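Local coordinates for protein N-acetylcysteine deacetylase (Bacillus subtilis, PDB 1YSJ) that probably deacetylates N-acetylcysteine to cysteine and acetate with two divalent metal ions, in a pathway that lets the bacterium use S-(2-succino)cysteine as sulfur source, at residues 32-35 and 36-39; 288-291 and 292-295; 351-354 and 355-358; 369-372 and 373-377; 380-383 and 384-387. The protein carries 1 engineered substitution. All blocks are in the same frame, centred on the assembly; numbering follows the deposited sequence.

Contact 1: residues 32-35 and 36-39; sequences TRLI and NMRR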
# COMPACT_ATOMS: atom_id res chain seq x y z
N THR A 32 -13.41 -43.89 25.77
CA THR A 32 -14.02 -42.79 26.53
C THR A 32 -12.96 -41.92 27.21
O THR A 32 -13.09 -40.70 27.28
CB THR A 32 -15.03 -43.33 27.58
OG1 THR A 32 -16.09 -44.02 26.91
CG2 THR A 32 -15.63 -42.20 28.42
N ARG A 33 -11.90 -42.57 27.70
CA ARG A 33 -10.77 -41.89 28.31
C ARG A 33 -10.03 -41.01 27.30
O ARG A 33 -9.52 -39.94 27.65
CB ARG A 33 -9.82 -42.92 28.93
CG ARG A 33 -8.68 -42.33 29.74
CD ARG A 33 -7.77 -43.42 30.27
NE ARG A 33 -6.77 -42.87 31.18
CZ ARG A 33 -5.92 -43.61 31.90
NH1 ARG A 33 -5.94 -44.93 31.82
NH2 ARG A 33 -5.06 -43.00 32.70
N LEU A 34 -9.97 -41.46 26.04
CA LEU A 34 -9.38 -40.67 24.96
C LEU A 34 -10.28 -39.50 24.56
O LEU A 34 -9.80 -38.39 24.34
CB LEU A 34 -9.11 -41.55 23.73
CG LEU A 34 -8.06 -42.67 23.81
CD1 LEU A 34 -8.02 -43.41 22.49
CD2 LEU A 34 -6.70 -42.09 24.14
N ILE A 35 -11.58 -39.77 24.46
CA ILE A 35 -12.58 -38.76 24.14
C ILE A 35 -12.58 -37.64 25.19
O ILE A 35 -12.53 -36.46 24.84
CB ILE A 35 -13.99 -39.40 23.96
CG1 ILE A 35 -14.08 -40.11 22.61
CG2 ILE A 35 -15.09 -38.35 24.07
CD1 ILE A 35 -15.21 -41.13 22.50
N ASN A 36 -12.60 -38.03 26.46
CA ASN A 36 -12.60 -37.06 27.55
C ASN A 36 -11.37 -36.16 27.60
O ASN A 36 -11.48 -34.98 27.95
CB ASN A 36 -12.84 -37.75 28.90
CG ASN A 36 -14.31 -38.08 29.13
OD1 ASN A 36 -14.65 -38.90 29.99
ND2 ASN A 36 -15.19 -37.45 28.36
N MSE A 37 -10.21 -36.70 27.25
CA MSE A 37 -8.99 -35.90 27.15
C MSE A 37 -9.04 -34.92 25.98
O MSE A 37 -8.70 -33.75 26.13
CB MSE A 37 -7.75 -36.79 27.06
CG MSE A 37 -7.37 -37.46 28.37
SE MSE A 37 -5.68 -38.42 28.28
CE MSE A 37 -6.17 -39.82 27.02
N ARG A 38 -9.48 -35.42 24.82
CA ARG A 38 -9.68 -34.58 23.64
C ARG A 38 -10.60 -33.40 23.95
O ARG A 38 -10.30 -32.26 23.57
CB ARG A 38 -10.27 -35.41 22.49
CG ARG A 38 -10.43 -34.65 21.16
CD ARG A 38 -11.81 -34.00 21.03
NE ARG A 38 -11.87 -33.07 19.91
CZ ARG A 38 -12.94 -32.88 19.14
NH1 ARG A 38 -12.90 -32.00 18.14
NH2 ARG A 38 -14.06 -33.57 19.35
N ARG A 39 -11.71 -33.67 24.63
CA ARG A 39 -12.73 -32.67 24.89
C ARG A 39 -12.32 -31.66 25.96
O ARG A 39 -12.68 -30.49 25.88
CB ARG A 39 -14.04 -33.32 25.26
CG ARG A 39 -14.66 -34.07 24.12
CD ARG A 39 -15.99 -34.64 24.53
NE ARG A 39 -16.58 -35.43 23.46
CZ ARG A 39 -17.84 -35.85 23.46
NH1 ARG A 39 -18.64 -35.54 24.46
NH2 ARG A 39 -18.28 -36.58 22.44
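With CG1 of I35 swung beside its own backbone N (chi1 -76°), CG2 is left on the far side from that N, leaning toward R39, whose chain also leaves beside its N and then runs straight from CG to NE. The two side chains lie alongside each other and point the same way, so that the CG2 methyl of I35 sits over one face of the R39 guanidinium, 3.3 Å from NE. The far end of the arginine goes to a salt bridge between NH2 and E382. An alanine here would remove the flat group lying against I35 CG2 and would probably leave E382 with one arginine partner fewer. One turn back, T32 and N36 also run side by side, T32 CG2 standing 3.8 Å from N36 OD1, while T32 OG1 bonds to K28 O. M37, a selenomethionine, bends at its last torsion (chi3 -66°), which carries CE to 3.7 Å from L34 CD2. Beneath these side chains runs the i to i+4 ladder: N36 N to T32 O at 2.8 Å, R38 N to L34 O at 3.0 Å and R39 N to I35 O at 2.9 Å, with a weak M37 N to R33 O bond among them. R38 kinks at chi2 to form salt bridges with D125 and E382, its side chain about 12 Å from a bound nickel. This stretch of helix 28-43 lies against two others: M37 rests on I132 and M136 of helix 124-139, and L34 and I35 meet S389 and L385 of helix 384-402.

Contact 2: residues 288-291 and 292-295; sequences VPEH and MRRV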
# COMPACT_ATOMS: atom_id res chain seq x y z
N VAL A 288 13.97 -20.50 -7.27
CA VAL A 288 12.94 -19.46 -7.46
C VAL A 288 13.32 -18.05 -6.97
O VAL A 288 12.99 -17.08 -7.66
CB VAL A 288 11.52 -19.87 -6.96
CG1 VAL A 288 10.91 -20.91 -7.89
CG2 VAL A 288 11.56 -20.38 -5.52
N PRO A 289 13.98 -17.93 -5.80
CA PRO A 289 14.36 -16.57 -5.37
C PRO A 289 15.24 -15.82 -6.37
O PRO A 289 15.02 -14.63 -6.61
CB PRO A 289 15.10 -16.80 -4.04
CG PRO A 289 15.47 -18.23 -4.03
CD PRO A 289 14.41 -18.93 -4.81
N GLU A 290 16.22 -16.52 -6.95
CA GLU A 290 17.09 -15.94 -7.97
C GLU A 290 16.33 -15.59 -9.24
O GLU A 290 16.61 -14.57 -9.87
CB GLU A 290 18.26 -16.88 -8.28
CG GLU A 290 19.42 -16.81 -7.28
CD GLU A 290 20.32 -15.59 -7.46
OE1 GLU A 290 20.09 -14.78 -8.38
OE2 GLU A 290 21.28 -15.45 -6.67
N HIS A 291 15.37 -16.44 -9.62
CA HIS A 291 14.53 -16.19 -10.78
C HIS A 291 13.62 -14.99 -10.55
O HIS A 291 13.39 -14.19 -11.47
CB HIS A 291 13.72 -17.44 -11.14
CG HIS A 291 13.18 -17.42 -12.54
ND1 HIS A 291 13.90 -17.89 -13.62
CD2 HIS A 291 12.00 -16.98 -13.04
CE1 HIS A 291 13.18 -17.74 -14.72
NE2 HIS A 291 12.03 -17.20 -14.40
N MSE A 292 13.13 -14.85 -9.32
CA MSE A 292 12.29 -13.72 -8.93
C MSE A 292 13.09 -12.43 -8.84
O MSE A 292 12.57 -11.35 -9.10
CB MSE A 292 11.62 -14.00 -7.58
CG MSE A 292 10.59 -15.11 -7.60
SE MSE A 292 9.78 -15.36 -5.84
CE MSE A 292 8.87 -13.63 -5.70
N ARG A 293 14.35 -12.57 -8.44
CA ARG A 293 15.28 -11.45 -8.34
C ARG A 293 15.63 -10.92 -9.73
O ARG A 293 15.60 -9.71 -9.95
CB ARG A 293 16.55 -11.89 -7.61
CG ARG A 293 17.52 -10.77 -7.25
CD ARG A 293 18.89 -11.35 -6.91
NE ARG A 293 19.66 -10.49 -6.02
CZ ARG A 293 19.61 -10.54 -4.69
NH1 ARG A 293 18.83 -11.42 -4.07
NH2 ARG A 293 20.35 -9.71 -3.97
N ARG A 294 15.94 -11.83 -10.64
CA ARG A 294 16.30 -11.50 -12.02
C ARG A 294 15.18 -10.73 -12.71
O ARG A 294 15.43 -9.72 -13.36
CB ARG A 294 16.63 -12.78 -12.80
CG ARG A 294 17.36 -12.57 -14.13
CD ARG A 294 17.58 -13.89 -14.88
NE ARG A 294 18.49 -14.80 -14.18
CZ ARG A 294 18.10 -15.85 -13.45
NH1 ARG A 294 16.81 -16.14 -13.31
NH2 ARG A 294 19.00 -16.61 -12.84
N VAL A 295 13.95 -11.21 -12.54
CA VAL A 295 12.74 -10.60 -13.09
C VAL A 295 12.50 -9.20 -12.52
O VAL A 295 12.25 -8.26 -13.27
CB VAL A 295 11.49 -11.51 -12.85
CG1 VAL A 295 10.18 -10.75 -13.04
CG2 VAL A 295 11.53 -12.73 -13.76
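V288 O takes the amide of M292 at 2.8 Å from its N, nearly in line with the carbonyl bond, and the CG of that selenomethionine closes over the same oxygen at 3.1 Å. P289 O receives R293 N at an equal 2.8 Å but with a more bent N-H (140°). The ladder goes on with R294 N to E290 O and V295 N to H291 O. Helix 282-302 is kinked here, where P289 has no N-H to give to the turn before. E290 O, bonded to R294 N, is also covered by the R294 guanidinium, toward the rim of one face, because the arginine chain bends at chi3 (-66°) and folds back. This guanidinium also brings NH1 to 3.4 Å from H291 CA, with CG of the H291 ring at its edge and the two planes 66° apart. On the neighbouring flank E290 and R293 run alongside, OE1 3.9 Å from R293 CD, their flat ends moderately inclined. The other side of the helix packs on the antiparallel sheet of the family's dimerisation-type domain, with P289 and M292 against F309 of strand 306-320 and M292 also against V277 of strand 270-278; L237 of helix 226-237 touches both M292 and V295. E290 OE1 is 4.9 Å from R293 NE and equally far from R294 NH2, so attraction between the exposed charges is probably weak and spread over two arginines.

Contact 3: residues 351-354 and 355-358; sequences FALY and QEKI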
# COMPACT_ATOMS: atom_id res chain seq x y z
N PHE A 351 6.81 -29.62 11.44
CA PHE A 351 7.32 -30.99 11.48
C PHE A 351 8.45 -31.18 10.45
O PHE A 351 9.35 -31.99 10.66
CB PHE A 351 6.18 -32.00 11.22
CG PHE A 351 6.61 -33.44 11.33
CD1 PHE A 351 6.64 -34.08 12.56
CD2 PHE A 351 6.97 -34.16 10.19
CE1 PHE A 351 7.03 -35.42 12.66
CE2 PHE A 351 7.37 -35.50 10.28
CZ PHE A 351 7.40 -36.13 11.52
N ALA A 352 8.38 -30.41 9.36
CA ALA A 352 9.40 -30.43 8.30
C ALA A 352 10.80 -30.09 8.80
O ALA A 352 11.79 -30.60 8.28
CB ALA A 352 9.01 -29.49 7.18
N LEU A 353 10.86 -29.22 9.81
CA LEU A 353 12.12 -28.86 10.45
C LEU A 353 12.82 -30.07 11.08
O LEU A 353 14.05 -30.17 11.03
CB LEU A 353 11.90 -27.76 11.50
CG LEU A 353 11.72 -26.32 11.02
CD1 LEU A 353 11.43 -25.43 12.21
CD2 LEU A 353 12.94 -25.81 10.25
N TYR A 354 12.05 -30.97 11.67
CA TYR A 354 12.59 -32.23 12.20
C TYR A 354 13.23 -33.07 11.10
O TYR A 354 14.31 -33.61 11.28
CB TYR A 354 11.51 -33.06 12.89
CG TYR A 354 10.85 -32.41 14.09
CD1 TYR A 354 9.46 -32.29 14.15
CD2 TYR A 354 11.60 -31.93 15.16
CE1 TYR A 354 8.85 -31.71 15.24
CE2 TYR A 354 10.99 -31.34 16.26
CZ TYR A 354 9.61 -31.24 16.30
OH TYR A 354 8.99 -30.66 17.37
N GLN A 355 12.54 -33.15 9.96
CA GLN A 355 12.97 -33.96 8.81
C GLN A 355 14.20 -33.43 8.08
O GLN A 355 14.81 -34.14 7.29
CB GLN A 355 11.82 -34.13 7.82
CG GLN A 355 10.69 -35.02 8.31
CD GLN A 355 9.44 -34.88 7.46
OE1 GLN A 355 8.73 -35.85 7.20
NE2 GLN A 355 9.16 -33.66 7.01
N GLU A 356 14.56 -32.17 8.35
CA GLU A 356 15.82 -31.61 7.85
C GLU A 356 17.01 -32.25 8.55
O GLU A 356 18.12 -32.26 8.03
CB GLU A 356 15.87 -30.10 8.07
CG GLU A 356 15.14 -29.27 7.03
CD GLU A 356 15.60 -27.82 7.02
OE1 GLU A 356 15.92 -27.31 5.92
OE2 GLU A 356 15.67 -27.19 8.10
N LYS A 357 16.76 -32.78 9.75
CA LYS A 357 17.82 -33.30 10.61
C LYS A 357 17.89 -34.82 10.62
O LYS A 357 18.98 -35.40 10.52
CB LYS A 357 17.63 -32.77 12.04
CG LYS A 357 17.45 -31.26 12.16
CD LYS A 357 18.67 -30.49 11.65
CE LYS A 357 18.59 -29.02 12.05
NZ LYS A 357 19.39 -28.16 11.14
N ILE A 358 16.73 -35.47 10.73
CA ILE A 358 16.65 -36.93 10.79
C ILE A 358 15.55 -37.47 9.87
O ILE A 358 14.63 -36.72 9.52
CB ILE A 358 16.42 -37.45 12.26
CG1 ILE A 358 15.13 -36.87 12.86
CG2 ILE A 358 17.64 -37.16 13.15
CD1 ILE A 358 14.59 -37.68 14.01
O HOH W 1 15.68 -28.02 11.05
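F351 and Q355 meet one turn apart in a short, weakly bonded helix, 351-355, which leads into strand 360-366 of the mixed sheet of the metal-binding α/β domain. The phenylalanine throws its ring away from its backbone N (chi1 -177°), and the extended glutamine crosses it at about a right angle. Q355 CD comes to 3.6 Å from F351 CE2, with the amide end at the rim of the ring and the two planes 69° apart. Beyond this pair F351, whose side chain is about 8 Å from that of the nickel ligand H182, meets the F362 ring, while Q355 leans on V318 and N320 of strand 306-320. Cutting the Q355 side chain back to an alanine is likely to open a gap between the rim of the F351 ring and V318. L353 and E356, by contrast, lie side by side and point the same way, L353 CD2 standing 3.7 Å from E356 OE2. A water ties their polar parts together, donating to L353 O at 2.7 Å and to E356 OE2 at 3.1 Å. The backbone bonds between are weak: Q355 N to F351 O is one such, and E356 N divides itself between A352 O and L353 O. Y354 turns to the other side, into helix 162-168, its OH bonded to Q154. Its carbonyl is gripped twice: I358 N approaches Y354 O in the carbonyl plane at 3.1 Å, whereas K357 N reaches Y354 O at 3.0 Å from above that plane, 51° out of it.

Contact 4: residues 369-372 and 373-377; sequences GTEE and WHHPA. With NI (nickel (II) ion), chain D.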
# COMPACT_ATOMS: atom_id res chain seq x y z
N GLY A 369 -14.42 -35.12 8.60
CA GLY A 369 -14.84 -33.79 9.02
C GLY A 369 -15.84 -33.14 8.09
O GLY A 369 -16.28 -33.75 7.11
N THR A 370 -16.21 -31.90 8.39
CA THR A 370 -17.21 -31.15 7.62
C THR A 370 -16.62 -29.89 7.00
O THR A 370 -17.04 -29.45 5.92
CB THR A 370 -18.41 -30.73 8.49
OG1 THR A 370 -17.93 -30.04 9.65
CG2 THR A 370 -19.23 -31.95 8.91
N GLU A 371 -15.65 -29.29 7.70
CA GLU A 371 -14.98 -28.09 7.24
C GLU A 371 -13.47 -28.31 7.17
O GLU A 371 -12.94 -29.26 7.77
CB GLU A 371 -15.29 -26.90 8.16
CG GLU A 371 -16.78 -26.64 8.43
CD GLU A 371 -17.53 -26.04 7.24
OE1 GLU A 371 -18.78 -26.09 7.24
OE2 GLU A 371 -16.88 -25.51 6.31
N GLU A 372 -12.78 -27.45 6.44
CA GLU A 372 -11.33 -27.52 6.34
C GLU A 372 -10.65 -26.90 7.57
O GLU A 372 -11.31 -26.22 8.37
CB GLU A 372 -10.84 -26.89 5.03
CG GLU A 372 -11.24 -25.44 4.81
CD GLU A 372 -10.90 -24.94 3.41
OE1 GLU A 372 -11.12 -25.69 2.43
OE2 GLU A 372 -10.41 -23.79 3.29
N TRP A 373 -9.35 -27.15 7.71
CA TRP A 373 -8.59 -26.60 8.83
C TRP A 373 -8.82 -25.09 8.98
O TRP A 373 -8.92 -24.37 7.98
CB TRP A 373 -7.10 -26.89 8.67
CG TRP A 373 -6.74 -28.34 8.47
CD1 TRP A 373 -7.31 -29.43 9.07
CD2 TRP A 373 -5.69 -28.86 7.63
NE1 TRP A 373 -6.71 -30.59 8.64
CE2 TRP A 373 -5.71 -30.27 7.76
CE3 TRP A 373 -4.75 -28.27 6.78
CZ2 TRP A 373 -4.81 -31.09 7.08
CZ3 TRP A 373 -3.86 -29.09 6.10
CH2 TRP A 373 -3.90 -30.49 6.25
N HIS A 374 -8.94 -24.65 10.24
CA HIS A 374 -9.04 -23.23 10.61
C HIS A 374 -10.44 -22.61 10.50
O HIS A 374 -10.65 -21.46 10.87
CB HIS A 374 -8.01 -22.37 9.86
CG HIS A 374 -6.59 -22.62 10.28
ND1 HIS A 374 -5.67 -21.60 10.43
CD2 HIS A 374 -5.95 -23.76 10.61
CE1 HIS A 374 -4.52 -22.11 10.82
NE2 HIS A 374 -4.66 -23.42 10.93
N HIS A 375 -11.40 -23.39 9.99
CA HIS A 375 -12.77 -22.92 9.92
C HIS A 375 -13.38 -22.88 11.32
O HIS A 375 -13.12 -23.77 12.12
CB HIS A 375 -13.59 -23.85 9.01
CG HIS A 375 -14.89 -23.26 8.56
ND1 HIS A 375 -15.05 -22.65 7.33
CD2 HIS A 375 -16.09 -23.17 9.18
CE1 HIS A 375 -16.29 -22.22 7.21
NE2 HIS A 375 -16.94 -22.52 8.32
N PRO A 376 -14.16 -21.83 11.64
CA PRO A 376 -14.89 -21.74 12.91
C PRO A 376 -15.78 -22.95 13.24
O PRO A 376 -16.00 -23.25 14.42
CB PRO A 376 -15.76 -20.49 12.73
CG PRO A 376 -15.02 -19.66 11.75
CD PRO A 376 -14.36 -20.63 10.80
N ALA A 377 -16.28 -23.63 12.21
CA ALA A 377 -17.17 -24.78 12.39
C ALA A 377 -16.45 -26.12 12.21
O ALA A 377 -17.09 -27.17 12.10
CB ALA A 377 -18.38 -24.68 11.46
NI NI D . -3.26 -25.08 11.60
O HOH W 2 -1.61 -26.93 11.46
O HOH W 3 -2.45 -25.36 9.42
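H374, set in a type II turn closed by H375 N bonding to E372 O at 3.3 Å, carries the nickel on its ring nitrogen. H374 NE2 is 2.3 Å from the metal, and its two neighbouring ring carbons are almost equally far from the ion, which therefore lies close to the outward bisector of the imidazole. Two waters, at 2.5 and 2.3 Å from the nickel, share the shell with E158 and with C122, a cysteine that also binds the second nickel. H374 is the third residue of the turn and has the positive phi (82°) that a type II turn requires there; its side chain points to the metal. W373, just before it, is fixed by a bond from NE1 to N183 O, and its ring meets that of H182, a ligand of the other ion. Further out, E371 and H375 pack together beside the turn. The carboxylate of E371 is stacked on the H375 ring, the planes only 18° apart and OE2 above the ring centre. E371 CG makes a CH-pi contact, 4.0 Å from the ring centroid, while P376 CD covers the opposite face and A377 CA stands at the edge. E371 CG also rests 3.9 Å from A377 CB. This is a face contact, with neither ring nitrogen pointing its N-H or lone pair at the acid. At the metal, nitrogen, sulfur and carboxylate donors leave places for water, consistent with a hydrolase in which a metal-held water probably attacks the amide.

Contact 5: residues 380-383 and 384-387; sequences LDEE and ALTV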
# COMPACT_ATOMS: atom_id res chain seq x y z
N LEU A 380 -14.35 -33.00 13.79
CA LEU A 380 -13.71 -34.29 13.54
C LEU A 380 -14.51 -35.41 14.21
O LEU A 380 -15.12 -35.19 15.26
CB LEU A 380 -12.24 -34.29 13.99
CG LEU A 380 -11.91 -33.99 15.46
CD1 LEU A 380 -11.70 -35.28 16.26
CD2 LEU A 380 -10.68 -33.09 15.54
N ASP A 381 -14.52 -36.59 13.60
CA ASP A 381 -15.19 -37.76 14.15
C ASP A 381 -14.25 -38.41 15.16
O ASP A 381 -13.14 -38.81 14.81
CB ASP A 381 -15.54 -38.75 13.03
CG ASP A 381 -16.63 -39.74 13.42
OD1 ASP A 381 -16.60 -40.28 14.55
OD2 ASP A 381 -17.51 -40.01 12.56
N GLU A 382 -14.70 -38.50 16.41
CA GLU A 382 -13.85 -38.96 17.52
C GLU A 382 -13.54 -40.46 17.49
O GLU A 382 -12.73 -40.94 18.28
CB GLU A 382 -14.46 -38.55 18.87
CG GLU A 382 -14.36 -37.05 19.16
CD GLU A 382 -15.31 -36.58 20.25
OE1 GLU A 382 -16.42 -37.14 20.37
OE2 GLU A 382 -14.95 -35.62 20.98
N GLU A 383 -14.16 -41.19 16.57
CA GLU A 383 -13.82 -42.59 16.35
C GLU A 383 -12.38 -42.76 15.85
O GLU A 383 -11.77 -43.81 16.04
CB GLU A 383 -14.80 -43.26 15.37
CG GLU A 383 -16.27 -43.28 15.84
CD GLU A 383 -16.58 -44.38 16.85
OE1 GLU A 383 -15.65 -44.90 17.51
OE2 GLU A 383 -17.78 -44.73 16.99
N ALA A 384 -11.85 -41.71 15.23
CA ALA A 384 -10.47 -41.68 14.74
C ALA A 384 -9.44 -41.73 15.88
O ALA A 384 -8.26 -42.01 15.63
CB ALA A 384 -10.23 -40.46 13.87
N LEU A 385 -9.88 -41.46 17.10
CA LEU A 385 -9.03 -41.52 18.29
C LEU A 385 -8.53 -42.93 18.56
O LEU A 385 -7.38 -43.12 18.97
CB LEU A 385 -9.76 -40.97 19.51
CG LEU A 385 -9.83 -39.45 19.66
CD1 LEU A 385 -10.95 -39.06 20.63
CD2 LEU A 385 -8.49 -38.88 20.11
N THR A 386 -9.39 -43.91 18.34
CA THR A 386 -8.99 -45.32 18.40
C THR A 386 -8.01 -45.61 17.27
O THR A 386 -6.91 -46.12 17.51
CB THR A 386 -10.23 -46.25 18.32
OG1 THR A 386 -11.12 -45.93 19.39
CG2 THR A 386 -9.83 -47.72 18.42
N VAL A 387 -8.40 -45.26 16.04
CA VAL A 387 -7.57 -45.49 14.85
C VAL A 387 -6.15 -44.98 15.04
O VAL A 387 -5.19 -45.74 14.89
CB VAL A 387 -8.19 -44.83 13.58
CG1 VAL A 387 -7.34 -45.14 12.35
CG2 VAL A 387 -9.63 -45.31 13.36
O HOH W 4 -13.63 -46.45 18.32
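Above the flat carbonyl group of E382 comes the N-H of L385, 63° out of the plane, with L385 N 3.1 Å from E382 O. D381 O is met likewise from above its plane, 39° out of it, by A384 N at 3.2 Å. The carboxylate of D381 is touched at its anti side instead: E383 N reaches D381 OD1 at 3.3 Å, somewhat out of the carboxylate plane, with a nearly straight N-H. L385 lays its chain against the same E382 carbonyl, CB only 3.2 Å from E382 O, and brings CD1 to 4.0 Å from E382 CB. The bond to D381 OD1 makes an Asx turn and the one to D381 O closes a type I beta turn from D381 to A384, a capping arrangement at the start of helix 384-402, the last helix of the fold. Lying just before the N-terminal end of that helix, the acid would probably have its negative charge favoured. Behind the turn, E382 sends its carboxylate to R38 and R39 of helix 28-43, while A384 and L385 press on F126 of helix 124-139. On the outer side E383 folds at chi2 (-79°), which curls its acid back toward the helix. A water donates to E383 OE1 at 2.7 Å and also bonds to T386 OG1 at 2.8 Å, bridging the two side chains at the helix start. The backbone link beside it, T386 N to E383 O, is weak and 3.3 Å long.

Along the chain the five contacts come in series. Contacts 1 and 5, their centres 10 Å apart, touch through salt bridges that join the first and last helices of the chain, 28-43 and 384-402. Contact 4 runs on to within a few residues of contact 5, so the nickel-binding turn and this helix start belong to one connection after strand 360-366. Contact 3 lies before that strand, its centre about 27 Å from those of contacts 4 and 5. These four lie in the part of the fold that holds the metals. Contact 2, on helix 282-302, belongs to the separate domain built on the antiparallel sheet, 50 Å from contact 1 between centres and far from the metals.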